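Local coordinates for extracellular solute-binding protein, family 5 (Chelativorans sp., PDB 6WM6) that binds EDTA and other aminopolycarboxylates in the periplasm, probably delivering them to an ABC transporter for uptake, at residues Y136-L150 and G200-N212. Residues are numbered along the deposited sequence; the frame is centred on the assembly and turned at random.
With SO4 (sulfate ion), chain D.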
loop_
_atom_site.group_PDB
_atom_site.type_symbol
_atom_site.label_atom_id
_atom_site.label_comp_id
_atom_site.label_asym_id
_atom_site.label_seq_id
_atom_site.Cartn_x
_atom_site.Cartn_y
_atom_site.Cartn_z
ATOM N N TYR A 136 -11.751 9.905 19.899
ATOM C CA TYR A 136 -12.456 8.699 19.473
ATOM C C TYR A 136 -11.549 7.818 18.623
ATOM O O TYR A 136 -11.418 6.611 18.870
ATOM C CB TYR A 136 -13.738 9.052 18.713
ATOM C CG TYR A 136 -14.455 7.852 18.144
ATOM C CD1 TYR A 136 -15.367 7.145 18.914
ATOM C CD2 TYR A 136 -14.216 7.412 16.856
ATOM C CE1 TYR A 136 -16.036 6.030 18.395
ATOM C CE2 TYR A 136 -14.860 6.304 16.334
ATOM C CZ TYR A 136 -15.767 5.618 17.108
ATOM O OH TYR A 136 -16.391 4.517 16.569
ATOM N N PHE A 137 -10.901 8.396 17.616
ATOM C CA PHE A 137 -10.087 7.562 16.744
ATOM C C PHE A 137 -8.946 6.905 17.503
ATOM O O PHE A 137 -8.685 5.702 17.346
ATOM C CB PHE A 137 -9.549 8.370 15.572
ATOM C CG PHE A 137 -8.867 7.525 14.533
ATOM C CD1 PHE A 137 -9.557 6.503 13.905
ATOM C CD2 PHE A 137 -7.538 7.715 14.214
ATOM C CE1 PHE A 137 -8.960 5.710 12.957
ATOM C CE2 PHE A 137 -6.917 6.925 13.249
ATOM C CZ PHE A 137 -7.630 5.921 12.620
ATOM N N TRP A 138 -8.232 7.689 18.320
ATOM C CA TRP A 138 -7.165 7.129 19.148
ATOM C C TRP A 138 -7.652 5.970 20.010
ATOM O O TRP A 138 -6.993 4.923 20.080
ATOM C CB TRP A 138 -6.592 8.247 20.023
ATOM C CG TRP A 138 -5.667 7.822 21.144
ATOM C CD1 TRP A 138 -4.444 7.252 21.030
ATOM C CD2 TRP A 138 -5.909 7.997 22.540
ATOM N NE1 TRP A 138 -3.906 7.033 22.289
ATOM C CE2 TRP A 138 -4.784 7.501 23.222
ATOM C CE3 TRP A 138 -6.967 8.545 23.282
ATOM C CZ2 TRP A 138 -4.685 7.509 24.609
ATOM C CZ3 TRP A 138 -6.874 8.552 24.653
ATOM C CH2 TRP A 138 -5.733 8.041 25.311
ATOM N N LYS A 139 -8.823 6.119 20.633
ATOM C CA LYS A 139 -9.347 5.039 21.469
ATOM C C LYS A 139 -9.650 3.787 20.654
ATOM O O LYS A 139 -9.450 2.675 21.146
ATOM C CB LYS A 139 -10.586 5.498 22.245
ATOM C CG LYS A 139 -10.242 6.446 23.379
ATOM C CD LYS A 139 -11.431 6.728 24.288
ATOM C CE LYS A 139 -10.987 7.609 25.449
ATOM N NZ LYS A 139 -12.065 7.845 26.453
ATOM N N THR A 140 -10.092 3.933 19.400
ATOM C CA THR A 140 -10.324 2.741 18.589
ATOM C C THR A 140 -9.018 2.075 18.168
ATOM O O THR A 140 -9.009 0.875 17.880
ATOM C CB THR A 140 -11.159 3.018 17.323
ATOM O OG1 THR A 140 -10.416 3.801 16.371
ATOM C CG2 THR A 140 -12.477 3.701 17.658
ATOM N N GLN A 141 -7.920 2.836 18.081
ATOM C CA GLN A 141 -6.677 2.343 17.499
ATOM C C GLN A 141 -5.606 1.985 18.517
ATOM O O GLN A 141 -4.584 1.415 18.113
ATOM C CB GLN A 141 -6.083 3.392 16.550
ATOM C CG GLN A 141 -6.975 3.821 15.395
ATOM C CD GLN A 141 -7.394 2.672 14.504
ATOM O OE1 GLN A 141 -6.564 2.053 13.813
ATOM N NE2 GLN A 141 -8.678 2.355 14.522
ATOM N N ASN A 142 -5.777 2.327 19.784
ATOM C CA ASN A 142 -4.657 2.266 20.736
ATOM C C ASN A 142 -4.511 0.930 21.452
ATOM O O ASN A 142 -3.627 0.812 22.307
ATOM C CB ASN A 142 -4.702 3.428 21.735
ATOM C CG ASN A 142 -5.828 3.323 22.744
ATOM O OD1 ASN A 142 -6.415 2.257 22.951
ATOM N ND2 ASN A 142 -6.121 4.429 23.400
ATOM N N ARG A 143 -5.350 -0.061 21.137
ATOM C CA ARG A 143 -5.263 -1.420 21.667
ATOM C C ARG A 143 -5.715 -1.536 23.117
ATOM O O ARG A 143 -5.803 -2.651 23.647
ATOM C CB ARG A 143 -3.826 -1.956 21.566
ATOM C CG ARG A 143 -3.239 -1.992 20.170
ATOM C CD ARG A 143 -3.892 -3.064 19.329
ATOM N NE ARG A 143 -3.161 -3.366 18.096
ATOM C CZ ARG A 143 -3.637 -4.149 17.134
ATOM N NH1 ARG A 143 -4.838 -4.705 17.278
ATOM N NH2 ARG A 143 -2.932 -4.387 16.040
ATOM N N ARG A 144 -6.005 -0.416 23.778
ATOM C CA ARG A 144 -6.327 -0.436 25.205
ATOM C C ARG A 144 -7.774 -0.075 25.499
ATOM O O ARG A 144 -8.470 -0.832 26.186
ATOM C CB ARG A 144 -5.402 0.522 25.966
ATOM C CG ARG A 144 -3.947 0.122 25.926
ATOM C CD ARG A 144 -3.088 1.052 26.767
ATOM N NE ARG A 144 -3.168 2.444 26.319
ATOM C CZ ARG A 144 -2.386 2.978 25.378
ATOM N NH1 ARG A 144 -1.485 2.232 24.756
ATOM N NH2 ARG A 144 -2.537 4.247 25.057
ATOM N N ASP A 145 -8.259 1.058 24.994
ATOM C CA ASP A 145 -9.593 1.529 25.347
ATOM C C ASP A 145 -10.717 0.790 24.627
ATOM O O ASP A 145 -11.867 0.872 25.074
ATOM C CB ASP A 145 -9.686 3.041 25.078
ATOM C CG ASP A 145 -8.904 3.863 26.091
ATOM O OD1 ASP A 145 -9.323 3.904 27.268
ATOM O OD2 ASP A 145 -7.867 4.459 25.736
ATOM N N CYS A 146 -10.426 0.066 23.550
ATOM C CA CYS A 146 -11.438 -0.681 22.794
ATOM C C CYS A 146 -10.816 -1.975 22.292
ATOM O O CYS A 146 -10.570 -2.141 21.093
ATOM C CB CYS A 146 -11.974 0.139 21.613
ATOM S SG CYS A 146 -13.184 -0.772 20.544
ATOM N N PRO A 147 -10.564 -2.933 23.185
ATOM C CA PRO A 147 -9.906 -4.176 22.742
ATOM C C PRO A 147 -10.716 -4.959 21.720
ATOM O O PRO A 147 -10.154 -5.814 21.027
ATOM C CB PRO A 147 -9.717 -4.973 24.043
ATOM C CG PRO A 147 -9.999 -4.005 25.160
ATOM C CD PRO A 147 -10.941 -2.981 24.610
ATOM N N GLU A 148 -12.019 -4.693 21.604
ATOM C CA GLU A 148 -12.869 -5.397 20.660
ATOM C C GLU A 148 -12.948 -4.716 19.294
ATOM O O GLU A 148 -13.551 -5.280 18.372
ATOM C CB GLU A 148 -14.287 -5.520 21.247
ATOM C CG GLU A 148 -14.334 -6.191 22.615
ATOM C CD GLU A 148 -13.934 -7.654 22.566
ATOM O OE1 GLU A 148 -13.868 -8.221 21.454
ATOM O OE2 GLU A 148 -13.685 -8.238 23.644
ATOM N N CYS A 149 -12.350 -3.540 19.131
ATOM C CA CYS A 149 -12.336 -2.893 17.827
ATOM C C CYS A 149 -11.481 -3.714 16.869
ATOM O O CYS A 149 -10.316 -4.010 17.167
ATOM C CB CYS A 149 -11.763 -1.477 17.926
ATOM S SG CYS A 149 -12.878 -0.207 18.585
ATOM N N LEU A 150 -12.043 -4.058 15.710
ATOM C CA LEU A 150 -11.388 -4.952 14.762
ATOM C C LEU A 150 -10.596 -4.111 13.772
ATOM O O LEU A 150 -10.995 -3.887 12.632
ATOM C CB LEU A 150 -12.424 -5.807 14.048
ATOM C CG LEU A 150 -13.340 -6.604 14.987
ATOM C CD1 LEU A 150 -14.587 -7.055 14.245
ATOM C CD2 LEU A 150 -12.598 -7.793 15.581
ATOM N N GLY A 200 -24.070 3.065 20.070
ATOM C CA GLY A 200 -23.525 2.088 20.985
ATOM C C GLY A 200 -22.215 2.534 21.602
ATOM O O GLY A 200 -21.780 3.685 21.482
ATOM N N ASP A 201 -21.571 1.581 22.270
ATOM C CA ASP A 201 -20.249 1.832 22.818
ATOM C C ASP A 201 -19.228 1.870 21.678
ATOM O O ASP A 201 -19.557 1.669 20.506
ATOM C CB ASP A 201 -19.902 0.799 23.888
ATOM C CG ASP A 201 -19.764 -0.607 23.336
ATOM O OD1 ASP A 201 -19.665 -0.778 22.104
ATOM O OD2 ASP A 201 -19.754 -1.557 24.148
ATOM N N ILE A 202 -17.970 2.127 22.028
ATOM C CA ILE A 202 -16.971 2.424 21.000
ATOM C C ILE A 202 -16.804 1.246 20.051
ATOM O O ILE A 202 -16.733 1.425 18.834
ATOM C CB ILE A 202 -15.653 2.877 21.657
ATOM C CG1 ILE A 202 -15.899 4.204 22.387
ATOM C CG2 ILE A 202 -14.549 3.032 20.609
ATOM C CD1 ILE A 202 -14.653 4.968 22.761
ATOM N N ALA A 203 -16.755 0.025 20.572
ATOM C CA ALA A 203 -16.564 -1.121 19.685
ATOM C C ALA A 203 -17.745 -1.289 18.749
ATOM O O ALA A 203 -17.574 -1.544 17.551
ATOM C CB ALA A 203 -16.360 -2.396 20.506
ATOM N N GLU A 204 -18.961 -1.162 19.280
ATOM C CA GLU A 204 -20.152 -1.283 18.450
ATOM C C GLU A 204 -20.158 -0.233 17.346
ATOM O O GLU A 204 -20.433 -0.540 16.182
ATOM C CB GLU A 204 -21.392 -1.142 19.349
ATOM C CG GLU A 204 -22.726 -0.983 18.633
ATOM C CD GLU A 204 -23.173 -2.243 17.920
ATOM O OE1 GLU A 204 -23.961 -2.130 16.955
ATOM O OE2 GLU A 204 -22.738 -3.345 18.320
ATOM N N SER A 205 -19.851 1.018 17.691
ATOM C CA SER A 205 -19.917 2.084 16.699
ATOM C C SER A 205 -18.828 1.946 15.643
ATOM O O SER A 205 -19.069 2.257 14.472
ATOM C CB SER A 205 -19.858 3.452 17.381
ATOM O OG SER A 205 -18.606 3.668 18.006
ATOM N N TYR A 206 -17.647 1.471 16.029
ATOM C CA TYR A 206 -16.551 1.291 15.087
ATOM C C TYR A 206 -16.767 0.068 14.207
ATOM O O TYR A 206 -16.595 0.131 12.968
ATOM C CB TYR A 206 -15.244 1.192 15.872
ATOM C CG TYR A 206 -14.011 1.032 15.021
ATOM C CD1 TYR A 206 -13.347 2.140 14.508
ATOM C CD2 TYR A 206 -13.506 -0.232 14.721
ATOM C CE1 TYR A 206 -12.193 1.992 13.735
ATOM C CE2 TYR A 206 -12.371 -0.380 13.954
ATOM C CZ TYR A 206 -11.725 0.739 13.461
ATOM O OH TYR A 206 -10.588 0.551 12.708
ATOM N N ASN A 207 -17.134 -1.054 14.824
ATOM C CA ASN A 207 -17.273 -2.307 14.100
ATOM C C ASN A 207 -18.570 -2.389 13.300
ATOM O O ASN A 207 -18.620 -3.121 12.305
ATOM C CB ASN A 207 -17.238 -3.492 15.081
ATOM C CG ASN A 207 -15.890 -3.695 15.726
ATOM O OD1 ASN A 207 -14.849 -3.336 15.181
ATOM N ND2 ASN A 207 -15.889 -4.310 16.898
ATOM N N ASN A 208 -19.623 -1.679 13.709
ATOM C CA ASN A 208 -20.925 -1.771 13.056
ATOM C C ASN A 208 -21.283 -0.468 12.350
ATOM O O ASN A 208 -21.199 -0.401 11.127
ATOM C CB ASN A 208 -21.984 -2.215 14.069
ATOM C CG ASN A 208 -21.620 -3.534 14.736
ATOM O OD1 ASN A 208 -21.654 -3.655 15.961
ATOM N ND2 ASN A 208 -21.244 -4.520 13.932
ATOM N N PHE A 209 -21.648 0.584 13.084
ATOM C CA PHE A 209 -22.061 1.839 12.451
ATOM C C PHE A 209 -21.078 2.326 11.389
ATOM O O PHE A 209 -21.470 2.575 10.245
ATOM C CB PHE A 209 -22.274 2.907 13.530
ATOM C CG PHE A 209 -22.545 4.281 12.995
ATOM C CD1 PHE A 209 -23.705 4.548 12.256
ATOM C CD2 PHE A 209 -21.659 5.318 13.242
ATOM C CE1 PHE A 209 -23.941 5.829 11.778
ATOM C CE2 PHE A 209 -21.902 6.604 12.754
ATOM C CZ PHE A 209 -23.050 6.847 12.024
ATOM N N LEU A 210 -19.794 2.473 11.730
ATOM C CA LEU A 210 -18.854 3.064 10.793
ATOM C C LEU A 210 -18.434 2.089 9.702
ATOM O O LEU A 210 -17.986 2.531 8.640
ATOM C CB LEU A 210 -17.608 3.573 11.528
ATOM C CG LEU A 210 -17.837 4.778 12.445
ATOM C CD1 LEU A 210 -16.566 5.146 13.173
ATOM C CD2 LEU A 210 -18.357 5.980 11.651
ATOM N N SER A 211 -18.567 0.786 9.929
ATOM C CA SER A 211 -18.146 -0.224 8.970
ATOM C C SER A 211 -19.272 -0.643 8.040
ATOM O O SER A 211 -19.087 -0.708 6.827
ATOM C CB SER A 211 -17.605 -1.449 9.715
ATOM O OG SER A 211 -16.416 -1.130 10.419
ATOM N N ASN A 212 -20.449 -0.945 8.588
ATOM C CA ASN A 212 -21.507 -1.555 7.798
ATOM C C ASN A 212 -22.434 -0.562 7.131
ATOM O O ASN A 212 -23.038 -0.905 6.111
ATOM C CB ASN A 212 -22.359 -2.483 8.677
ATOM C CG ASN A 212 -21.556 -3.597 9.299
ATOM O OD1 ASN A 212 -20.565 -4.057 8.737
ATOM N ND2 ASN A 212 -21.980 -4.037 10.477
HETATM S S SO4 D . 0.733 -2.576 15.325
HETATM O O1 SO4 D . -0.700 -2.851 15.529
HETATM O O2 SO4 D . 0.887 -1.488 14.355
HETATM O O3 SO4 D . 1.405 -3.743 14.754
HETATM O O4 SO4 D . 1.345 -2.190 16.590
#
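Tyr206 of helix 202-212 turns one side of its ring to Thr140 and Cys149; with CG anti to the backbone N (chi1 -179°), the ring is carried out from the helix toward them. Thr140 meets it off-centre in a CH-pi contact, CB lying 4.1 Å from the Tyr206 centroid, while Cys149 SG approaches that centroid obliquely at 4.5 Å. Gln141 NE2 donates to Tyr206 OH (3.2 Å) and to Thr140 OG1, both close to its amide plane; the phenolic OH is also hydrogen-bonded to Thr64 OG1. A leucine in place of Tyr206 would probably leave Thr64 and Gln141 without their phenolic partner and Thr140 and Cys149 without the ring they both pack on. Tyr136 enters the other helix as a knob among Ile202, Ser205, Tyr206 and Leu210, its OH hydrogen-bonded to Ser205 OG at 2.8 Å. The Asn207 amide clasps the loop backbone: OD1 takes Leu150 N on a lone pair (2.9 Å), and ND2 reaches Glu148 O from above the carbonyl plane. Nearby, Cys146 SG rests 3.6 Å from Ala203 CB, so the Cys146-Cys149 disulfide packs on the helix. The axes of 136-141 and 202-212 cross almost perpendicularly (-88°); helix 193-196 adds Ala193 and Ala196 against Tyr136, while Arg144 NH2 and Trp138 NE1 hydrogen-bond to Ile160 O, starting strand 160-165.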